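Local coordinates for protein transcriptional repressor, TetR family (Thermus thermophilus, PDB 3ANP) that represses transcription of genes for fatty acid degradation as a TetR-family regulator, binds lauroyl-CoA, and probably recognises its operator DNA through a helix-turn-helix motif, at the interface of chains A and B. Sequence-based numbering; all coordinates share one arbitrary frame. Chains: chain A/B, Transcriptional repressor, TetR family.

The interface of chains A and B. Residues chain A 187-188, 191-193; chain B 146, 149, 154, 189.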
ATOM      1  N   ARG A 187       5.541  -9.683 -11.924  1.00 18.40           N
ATOM      2  CA  ARG A 187       6.843 -10.194 -12.340  1.00 20.80           C
ATOM      3  C   ARG A 187       7.885 -10.048 -11.228  1.00 18.60           C
ATOM      4  O   ARG A 187       8.642 -10.979 -10.941  1.00 17.06           O
ATOM      5  CB  ARG A 187       7.340  -9.432 -13.572  1.00 26.43           C
ATOM      6  CG  ARG A 187       6.367  -9.400 -14.737  1.00 35.50           C
ATOM      7  CD  ARG A 187       6.497 -10.619 -15.618  1.00 40.32           C
ATOM      8  NE  ARG A 187       7.870 -10.807 -16.075  1.00 45.71           N
ATOM      9  CZ  ARG A 187       8.233 -11.663 -17.023  1.00 46.83           C
ATOM     10  NH1 ARG A 187       7.319 -12.413 -17.626  1.00 48.15           N
ATOM     11  NH2 ARG A 187       9.510 -11.779 -17.361  1.00 46.31           N
ATOM     12  N   LEU A 188       7.947  -8.872 -10.617  1.00 17.34           N
ATOM     13  CA  LEU A 188       8.929  -8.659  -9.563  1.00 18.07           C
ATOM     14  C   LEU A 188       8.737  -9.580  -8.373  1.00 17.17           C
ATOM     15  O   LEU A 188       9.703 -10.197  -7.914  1.00 16.11           O
ATOM     16  CB  LEU A 188       8.940  -7.197  -9.096  1.00 20.13           C
ATOM     17  CG  LEU A 188       9.613  -6.204 -10.045  1.00 21.90           C
ATOM     18  CD1 LEU A 188       9.716  -4.847  -9.362  1.00 23.01           C
ATOM     19  CD2 LEU A 188      11.016  -6.708 -10.414  1.00 19.84           C
ATOM     20  N   GLU A 191       8.993 -13.543  -9.874  1.00 16.60           N
ATOM     21  CA  GLU A 191      10.343 -13.930 -10.309  1.00 17.00           C
ATOM     22  C   GLU A 191      11.485 -13.337  -9.499  1.00 18.71           C
ATOM     23  O   GLU A 191      12.557 -13.946  -9.395  1.00 20.95           O
ATOM     24  CB  GLU A 191      10.555 -13.534 -11.773  1.00 17.58           C
ATOM     25  CG  GLU A 191       9.515 -14.102 -12.718  1.00 24.88           C
ATOM     26  CD  GLU A 191       9.687 -13.568 -14.132  1.00 30.92           C
ATOM     27  OE1 GLU A 191       9.824 -12.336 -14.292  1.00 27.78           O
ATOM     28  OE2 GLU A 191       9.679 -14.379 -15.082  1.00 39.20           O
ATOM     29  N   GLY A 192      11.262 -12.150  -8.937  1.00 14.70           N
ATOM     30  CA  GLY A 192      12.310 -11.486  -8.180  1.00 15.62           C
ATOM     31  C   GLY A 192      13.138 -10.579  -9.083  1.00 17.11           C
ATOM     32  O   GLY A 192      13.030 -10.646 -10.316  1.00 16.34           O
HETATM   33  N   MSE A 193      13.959  -9.722  -8.478  1.00 15.16           N
HETATM   34  CA  MSE A 193      14.830  -8.810  -9.234  1.00 15.95           C
HETATM   35  C   MSE A 193      16.038  -9.558  -9.793  1.00 15.21           C
HETATM   36  O   MSE A 193      16.585  -9.174 -10.830  1.00 15.44           O
HETATM   37  CB  MSE A 193      15.349  -7.684  -8.324  1.00 16.74           C
HETATM   38  CG  MSE A 193      14.252  -6.896  -7.623  1.00 25.17           C
HETATM   39 SE   MSE A 193      15.070  -5.575  -6.450  1.00 41.17          SE
HETATM   40  CE  MSE A 193      14.647  -6.385  -4.750  1.00 38.73           C
TER
ATOM     41  N   ARG B 146      17.586  -8.051 -13.266  1.00 17.87           N
ATOM     42  CA  ARG B 146      16.882  -7.931 -14.539  1.00 19.70           C
ATOM     43  C   ARG B 146      16.942  -6.491 -15.077  1.00 19.31           C
ATOM     44  O   ARG B 146      16.982  -5.534 -14.311  1.00 18.22           O
ATOM     45  CB  ARG B 146      15.432  -8.339 -14.366  1.00 20.73           C
ATOM     46  CG  ARG B 146      14.682  -7.370 -13.488  1.00 24.50           C
ATOM     47  CD  ARG B 146      13.212  -7.534 -13.727  1.00 34.60           C
ATOM     48  NE  ARG B 146      12.708  -8.706 -13.070  1.00 29.31           N
ATOM     49  CZ  ARG B 146      11.743  -9.489 -13.535  1.00 30.03           C
ATOM     50  NH1 ARG B 146      11.153  -9.251 -14.704  1.00 29.50           N
ATOM     51  NH2 ARG B 146      11.344 -10.501 -12.786  1.00 21.20           N
ATOM     52  N   PHE B 149      13.334  -3.522 -15.868  1.00 20.34           N
ATOM     53  CA  PHE B 149      12.881  -2.544 -14.881  1.00 21.90           C
ATOM     54  C   PHE B 149      14.133  -1.787 -14.409  1.00 22.19           C
ATOM     55  O   PHE B 149      15.204  -2.376 -14.262  1.00 21.49           O
ATOM     56  CB  PHE B 149      12.201  -3.249 -13.697  1.00 25.37           C
ATOM     57  CG  PHE B 149      10.947  -3.978 -14.079  1.00 24.98           C
ATOM     58  CD1 PHE B 149       9.863  -3.284 -14.627  1.00 26.74           C
ATOM     59  CD2 PHE B 149      10.858  -5.357 -13.937  1.00 27.07           C
ATOM     60  CE1 PHE B 149       8.704  -3.963 -15.036  1.00 27.68           C
ATOM     61  CE2 PHE B 149       9.707  -6.048 -14.339  1.00 28.88           C
ATOM     62  CZ  PHE B 149       8.625  -5.343 -14.893  1.00 27.85           C
HETATM   63  N   MSE B 154      12.518  -0.601  -9.214  1.00 16.88           N
HETATM   64  CA  MSE B 154      12.547  -1.740  -8.305  1.00 16.58           C
HETATM   65  C   MSE B 154      12.762  -1.304  -6.870  1.00 17.34           C
HETATM   66  O   MSE B 154      12.169  -1.881  -5.943  1.00 13.98           O
HETATM   67  CB  MSE B 154      13.638  -2.709  -8.748  1.00 17.20           C
HETATM   68  CG  MSE B 154      13.343  -3.210 -10.162  1.00 23.05           C
HETATM   69 SE   MSE B 154      14.486  -4.666 -10.695  1.00 38.56          SE
HETATM   70  CE  MSE B 154      16.140  -3.710 -10.944  1.00 27.30           C
ATOM     71  N   LEU B 189      10.988  -9.871  -2.865  1.00 15.87           N
ATOM     72  CA  LEU B 189      11.232  -9.033  -4.024  1.00 19.37           C
ATOM     73  C   LEU B 189      12.596  -9.314  -4.653  1.00 17.50           C
ATOM     74  O   LEU B 189      12.732  -9.307  -5.878  1.00 18.95           O
ATOM     75  CB  LEU B 189      11.121  -7.554  -3.667  1.00 15.32           C
ATOM     76  CG  LEU B 189      10.798  -6.713  -4.905  1.00 17.74           C
ATOM     77  CD1 LEU B 189       9.340  -7.001  -5.331  1.00 13.47           C
ATOM     78  CD2 LEU B 189      10.984  -5.239  -4.602  1.00 14.73           C
TER
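The C-terminal end of helix 178-191 and the two residues that follow it, part of the all-helical dimerisation surface typical of TetR-family repressors, are where A:Glu191, A:Gly192 and A:Met193 receive B:Arg146, a loop residue that shows how one arginine can read both a side chain and a helix terminus. Its NH2 donates to carboxylate oxygen OE1 of A:Glu191 at 2.8 Å, a salt bridge in which OE1 is met on its anti side, with NH2 31° out of the carboxylate plane. The same nitrogen reaches the carbonyl O of A:Gly192 at 3.0 Å, this time almost exactly in the guanidinium plane. A bend at chi3 (77°) turns the guanidinium across the carboxylate. From its own chain, A:Arg187 places NE 3.1 Å from the same OE1, so two guanidinium groups share one oxygen; their planes stand 79° apart, and the shared carboxylate probably offsets their like charges. An alanine at B:Arg146 would probably leave the A:Glu191 carboxylate without its mate across the interface and the A:Gly192 carbonyl without this donor. Backbone bonds secure the flanks: B:Arg146 N to A:Met193 O at 2.9 Å, and A:Met193 N to B:Leu189 O, also 2.9 Å. Beside the polar cluster, A:Leu188 sends CD2 to CD2 of B:Phe149 at 3.8 Å, while its CB meets CD1 of B:Leu189. The selenomethionines A:Met193 and B:Met154 lie alongside each other, running antiparallel, CG of the former 3.8 Å from SE of the latter. The patch joins the end of chain A's last helix to the loop before helix 151-171 of chain B, the start of that helix and B:Leu189 on chain B's own last helix, with a twin across the two-fold axis.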